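Local coordinates for protein interleukin-1beta (Gallus gallus, PDB 2WRY) that probably acts as a secreted pro-inflammatory cytokine that binds the interleukin-1 receptor, the chain here being the C-terminal beta-trefoil part of a longer protein, at residues V23-S26 against P27-V31; F123-A126 against A127-G130; Q148-V152 against N153-Y157. All coordinates share one frame; numbering follows the deposited sequence.

Contact 1. Residues V23-S26 against P27-V31; sequences VLES and PTQLV
Glu25 and Gln29 both carry CG anti to the backbone N (chi1 177° and -170°), and both chains run extended beyond it. They therefore lie side by side and point the same way. At their ends Gln29 NE2 gives a hydrogen bond to Glu25 OE1 at 3.2 Å. The acceptor lies in the amide plane of Gln29, while the carboxylate is turned 52° from that plane. If Gln29 were replaced by an alanine, the Glu25 carboxylate would probably lose its amide mate and be freer to turn. The Glu25 carboxylate also rests on a methyl, with Glu25 CD 3.6 Å from Val31 CG1.

This is a beta hairpin with a classic beta bulge. Glu25 and Ser26 both face Gln29, and both backbone N-H groups are directed at its carbonyl. Glu25 N reaches Gln29 O at 2.9 Å. The bond from Ser26 N to Gln29 O is weak, at 3.4 Å. A type I turn from Ser26 to Gln29 reverses the chain. It is closed by Gln29 N to Ser26 O at 3.1 Å.

Beyond the bulge, Val23 and Val31 form a hydrogen-bonded antiparallel pair, joined by two nearly straight backbone bonds. The methyls Val23 CG2 and Val31 CG2 meet at 3.3 Å, tighter than usual for carbon. On the other face Leu24 and Leu30 make a non-hydrogen-bonded pair. Leu24 CD1 lies 4.0 Å from Leu30 CD2, and the two side chains cross obliquely.

The hairpin joins strands 21-26 and 29-33 of a three-stranded antiparallel sheet, whose third strand is 141-142. Leu24 and Leu30 both pack on Leu91 of strand 86-93. From strand 76-83, Leu76 touches Leu24 and Met78 touches Leu30.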
# COMPACT_ATOMS: atom_id res chain seq x y z
N VAL A 23 7.28 -8.33 3.82
CA VAL A 23 6.85 -9.56 4.51
C VAL A 23 5.89 -9.19 5.62
O VAL A 23 5.96 -8.08 6.15
CB VAL A 23 8.03 -10.45 5.06
CG1 VAL A 23 9.02 -10.81 3.95
CG2 VAL A 23 8.72 -9.82 6.28
N LEU A 24 5.00 -10.13 5.99
CA LEU A 24 4.06 -9.88 7.08
C LEU A 24 4.71 -10.32 8.39
O LEU A 24 4.77 -11.52 8.70
CB LEU A 24 2.72 -10.58 6.81
CG LEU A 24 1.58 -10.21 7.75
CD1 LEU A 24 1.23 -8.73 7.60
CD2 LEU A 24 0.35 -11.07 7.49
N GLU A 25 5.26 -9.36 9.12
CA GLU A 25 6.01 -9.66 10.33
C GLU A 25 5.09 -10.23 11.40
O GLU A 25 5.46 -11.19 12.11
CB GLU A 25 6.69 -8.40 10.85
CG GLU A 25 7.44 -8.62 12.16
CD GLU A 25 8.15 -7.39 12.65
OE1 GLU A 25 7.47 -6.44 13.10
OE2 GLU A 25 9.41 -7.39 12.60
N SER A 26 3.92 -9.63 11.51
CA SER A 26 2.89 -10.04 12.45
C SER A 26 1.56 -9.74 11.77
O SER A 26 1.50 -9.02 10.77
CB SER A 26 3.02 -9.26 13.76
OG SER A 26 2.71 -7.89 13.54
N PRO A 27 0.46 -10.31 12.29
CA PRO A 27 -0.79 -10.04 11.60
C PRO A 27 -1.16 -8.56 11.37
O PRO A 27 -2.00 -8.29 10.53
CB PRO A 27 -1.83 -10.77 12.46
CG PRO A 27 -1.04 -11.86 13.08
CD PRO A 27 0.29 -11.26 13.39
N THR A 28 -0.52 -7.62 12.06
CA THR A 28 -0.89 -6.20 11.93
C THR A 28 0.21 -5.33 11.34
O THR A 28 0.10 -4.10 11.32
CB THR A 28 -1.22 -5.60 13.31
OG1 THR A 28 -0.14 -5.86 14.22
CG2 THR A 28 -2.48 -6.21 13.83
N GLN A 29 1.29 -5.95 10.89
CA GLN A 29 2.44 -5.15 10.47
C GLN A 29 3.25 -5.76 9.35
O GLN A 29 3.77 -6.88 9.47
CB GLN A 29 3.37 -4.92 11.65
CG GLN A 29 4.45 -3.91 11.39
CD GLN A 29 4.86 -3.19 12.65
OE1 GLN A 29 4.35 -2.11 12.95
NE2 GLN A 29 5.77 -3.80 13.41
N LEU A 30 3.38 -4.98 8.29
CA LEU A 30 4.32 -5.32 7.23
C LEU A 30 5.69 -4.75 7.57
O LEU A 30 5.79 -3.66 8.14
CB LEU A 30 3.89 -4.71 5.90
CG LEU A 30 2.67 -5.24 5.18
CD1 LEU A 30 2.36 -4.25 4.06
CD2 LEU A 30 2.88 -6.64 4.64
N VAL A 31 6.73 -5.48 7.19
CA VAL A 31 8.09 -4.94 7.20
C VAL A 31 8.69 -5.08 5.81
O VAL A 31 8.21 -5.89 4.99
CB VAL A 31 9.02 -5.60 8.26
CG1 VAL A 31 8.46 -5.40 9.69
CG2 VAL A 31 9.25 -7.04 7.96

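Contact 2. Residues F123-A126 against A127-G130; sequences FESA and AFPG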
# COMPACT_ATOMS: atom_id res chain seq x y z
N PHE A 123 2.00 5.36 -3.99
CA PHE A 123 0.63 5.17 -3.50
C PHE A 123 0.27 6.24 -2.50
O PHE A 123 0.87 6.29 -1.42
CB PHE A 123 0.49 3.79 -2.82
CG PHE A 123 0.62 2.64 -3.76
CD1 PHE A 123 -0.45 2.25 -4.55
CD2 PHE A 123 1.79 1.91 -3.79
CE1 PHE A 123 -0.33 1.17 -5.42
CE2 PHE A 123 1.94 0.82 -4.66
CZ PHE A 123 0.87 0.44 -5.46
N GLU A 124 -0.67 7.10 -2.87
CA GLU A 124 -1.10 8.20 -2.01
C GLU A 124 -2.41 7.85 -1.32
O GLU A 124 -3.35 7.42 -1.99
CB GLU A 124 -1.29 9.47 -2.83
CG GLU A 124 -1.65 10.70 -1.96
CD GLU A 124 -1.76 11.98 -2.76
OE1 GLU A 124 -1.66 11.93 -4.02
OE2 GLU A 124 -1.97 13.05 -2.13
N SER A 125 -2.47 8.03 -0.01
CA SER A 125 -3.74 7.81 0.71
C SER A 125 -4.85 8.74 0.24
O SER A 125 -4.65 9.95 0.14
CB SER A 125 -3.53 8.00 2.21
OG SER A 125 -4.76 7.87 2.89
N ALA A 126 -6.05 8.18 0.02
CA ALA A 126 -7.22 9.01 -0.25
C ALA A 126 -7.78 9.65 1.03
O ALA A 126 -8.35 10.76 0.97
CB ALA A 126 -8.33 8.21 -0.96
N ALA A 127 -7.66 8.94 2.16
CA ALA A 127 -8.17 9.44 3.44
C ALA A 127 -7.25 10.50 3.99
O ALA A 127 -7.71 11.41 4.70
CB ALA A 127 -8.31 8.31 4.44
N PHE A 128 -5.96 10.38 3.67
CA PHE A 128 -4.93 11.33 4.12
C PHE A 128 -4.15 11.86 2.92
O PHE A 128 -3.00 11.49 2.73
CB PHE A 128 -3.95 10.66 5.10
CG PHE A 128 -4.57 10.35 6.44
CD1 PHE A 128 -4.33 11.16 7.56
CD2 PHE A 128 -5.40 9.23 6.58
CE1 PHE A 128 -4.92 10.84 8.80
CE2 PHE A 128 -5.99 8.92 7.82
CZ PHE A 128 -5.74 9.73 8.92
N PRO A 129 -4.78 12.74 2.11
CA PRO A 129 -4.07 13.27 0.95
C PRO A 129 -2.72 13.88 1.35
O PRO A 129 -2.61 14.50 2.44
CB PRO A 129 -5.03 14.34 0.39
CG PRO A 129 -6.35 14.11 1.03
CD PRO A 129 -6.17 13.23 2.21
N GLY A 130 -1.70 13.66 0.51
CA GLY A 130 -0.36 14.13 0.85
C GLY A 130 0.47 13.12 1.61
O GLY A 130 1.68 13.32 1.80
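Glu124 and Ser125 make a local side-chain-to-backbone contact with the turn that follows them in this beta-trefoil domain. Strand 120-125 ends here, and the chain bends back through 127-130 toward strand 132-134. Two hydrogen bonds hold the bend, each from a backbone N-H to a side-chain oxygen.

The first is from Phe128 N to Ser125 OG, at 2.9 Å with an angle of 150° at the hydrogen. Ser125 has OG anti to its own backbone N (chi1 176°), which directs the oxygen into the bend. Ser125 OG also lies at the edge of the Phe128 ring, in the ring plane, 4.0 Å from Phe128 CD2. The ring itself leads away from strand 120-125 and packs on Cys80 and Met82 of strand 76-83. Ser125 also touches Cys80.

Pro129 adds a backbone contact. Its CA-H approaches Ser125 O, with Pro129 CA and Ser125 O 3.5 Å apart. Pro129 CD lies 3.5 Å from Ala126 O. Gly130 follows with a positive phi of 91°. At these backbone angles a CB would be pressed against the preceding carbonyl oxygen, so glycine suits the position.

Glu124 is buried, and its extended chain brings the carboxylate to the backbone of Gly130. Glu124 OE2 takes the second bond on its anti lone pair, 2.7 Å from Gly130 N.

Contact 3. Residues Q148-V152 against N153-Y157; sequences QPDQV and NIATY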
# COMPACT_ATOMS: atom_id res chain seq x y z
N GLN A 148 6.36 13.21 3.64
CA GLN A 148 7.62 13.60 2.98
C GLN A 148 8.11 12.42 2.07
O GLN A 148 9.15 11.84 2.35
CB GLN A 148 8.69 13.94 4.01
CG GLN A 148 8.33 15.14 4.94
CD GLN A 148 9.49 15.46 5.84
OE1 GLN A 148 9.89 14.66 6.67
NE2 GLN A 148 10.07 16.62 5.64
N PRO A 149 7.33 12.08 1.04
CA PRO A 149 7.65 10.86 0.22
C PRO A 149 9.06 10.94 -0.38
O PRO A 149 9.41 11.93 -0.99
CB PRO A 149 6.58 10.88 -0.87
CG PRO A 149 6.10 12.36 -0.93
CD PRO A 149 6.12 12.76 0.53
N ASP A 150 9.83 9.89 -0.16
CA ASP A 150 11.18 9.74 -0.78
C ASP A 150 12.23 10.62 -0.12
O ASP A 150 13.34 10.77 -0.68
CB ASP A 150 11.11 9.97 -2.30
CG ASP A 150 10.36 8.86 -3.03
OD1 ASP A 150 10.74 7.71 -2.78
OD2 ASP A 150 9.42 9.16 -3.80
N GLN A 151 11.89 11.21 1.05
CA GLN A 151 12.82 12.07 1.79
C GLN A 151 13.24 11.35 3.07
O GLN A 151 12.51 11.37 4.08
CB GLN A 151 12.19 13.42 2.10
CG GLN A 151 13.19 14.44 2.63
CD GLN A 151 12.61 15.86 2.73
OE1 GLN A 151 11.50 16.14 2.28
NE2 GLN A 151 13.39 16.76 3.32
N VAL A 152 14.39 10.69 3.01
CA VAL A 152 14.88 9.80 4.09
C VAL A 152 13.90 8.65 4.37
O VAL A 152 13.72 8.18 5.50
CB VAL A 152 15.26 10.57 5.40
CG1 VAL A 152 16.20 9.72 6.25
CG2 VAL A 152 15.90 11.91 5.08
N ASN A 153 13.28 8.23 3.29
CA ASN A 153 12.46 7.00 3.22
C ASN A 153 12.33 6.70 1.73
O ASN A 153 12.78 7.49 0.87
CB ASN A 153 11.07 7.21 3.85
CG ASN A 153 10.27 8.30 3.16
OD1 ASN A 153 9.85 8.13 2.02
ND2 ASN A 153 10.07 9.43 3.86
N ILE A 154 11.70 5.57 1.41
CA ILE A 154 11.47 5.23 0.01
C ILE A 154 9.95 5.17 -0.17
O ILE A 154 9.27 4.44 0.55
CB ILE A 154 12.11 3.90 -0.35
CG1 ILE A 154 13.64 4.03 -0.30
CG2 ILE A 154 11.64 3.44 -1.73
CD1 ILE A 154 14.32 2.71 -0.17
N ALA A 155 9.43 5.93 -1.12
CA ALA A 155 7.98 5.92 -1.39
C ALA A 155 7.71 5.54 -2.86
O ALA A 155 6.62 5.76 -3.36
CB ALA A 155 7.33 7.28 -1.03
N THR A 156 8.71 4.93 -3.49
CA THR A 156 8.68 4.59 -4.91
C THR A 156 8.88 3.08 -5.04
O THR A 156 9.82 2.52 -4.42
CB THR A 156 9.82 5.33 -5.70
OG1 THR A 156 9.69 6.75 -5.52
CG2 THR A 156 9.74 5.00 -7.20
N TYR A 157 8.02 2.47 -5.86
CA TYR A 157 7.94 0.99 -5.99
C TYR A 157 7.98 0.58 -7.44
O TYR A 157 7.69 1.35 -8.35
CB TYR A 157 6.63 0.46 -5.34
CG TYR A 157 6.53 0.85 -3.89
CD1 TYR A 157 7.15 0.08 -2.87
CD2 TYR A 157 5.92 2.05 -3.53
CE1 TYR A 157 7.14 0.50 -1.52
CE2 TYR A 157 5.90 2.47 -2.20
CZ TYR A 157 6.51 1.72 -1.21
OH TYR A 157 6.44 2.17 0.09
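A type II beta turn runs from Gln148 to Gln151, closed by Gln151 N to Gln148 O at 3.1 Å, and Asp150 takes the positive phi (76°) that its third position requires. Asn153 reaches back to this turn with both ends of its amide. Asn153 ND2 donates to Gln148 O at 3.0 Å, from above the carbonyl plane. Gln151 N comes to the same oxygen from the opposite face, and thus two donors grip it. On the other end, Asn153 OD1 accepts from Asp150 N at 2.8 Å.

The segment lies in the loop between strands 144-146 and 157-160 of the beta-trefoil. Here Asp150 reaches forward along the chain. With CG anti to its carbonyl carbon (chi1 -69°), Asp150 OD1 accepts from Ala155 N at 2.8 Å. That N-H meets the oxygen from above the carboxylate plane. Thr156 OG1 lies 3.0 Å from Asp150 OD2 and about as near Asp150 OD1, a weak interaction that is not settled between the two. Arg122 of strand 120-125 makes a long, weak ion pair with the same carboxylate. Pro149 CB also packs on Ala155 CB at 3.7 Å.

The three contacts follow one another along the chain in numerical order, each a local bend of the beta-trefoil chain, partly buried. Contact 1 and contact 2 lie on opposite sides of the chain's centre, with their own centres about 21 Å apart. The centres of contacts 1 and 3 are about 20 Å apart and their nearest atoms about 9 Å apart. Contacts 2 and 3 are closer, about 14 Å between centres, and they meet through Phe123 CD2 and Tyr157 CD2 at 4.1 Å. Strand 120-125 links these two, since Tyr157 also bonds through its backbone to Thr121. Contact 1 thus lies apart, in a three-stranded sheet, while contacts 2 and 3 adjoin at strand 120-125 of the same beta-trefoil.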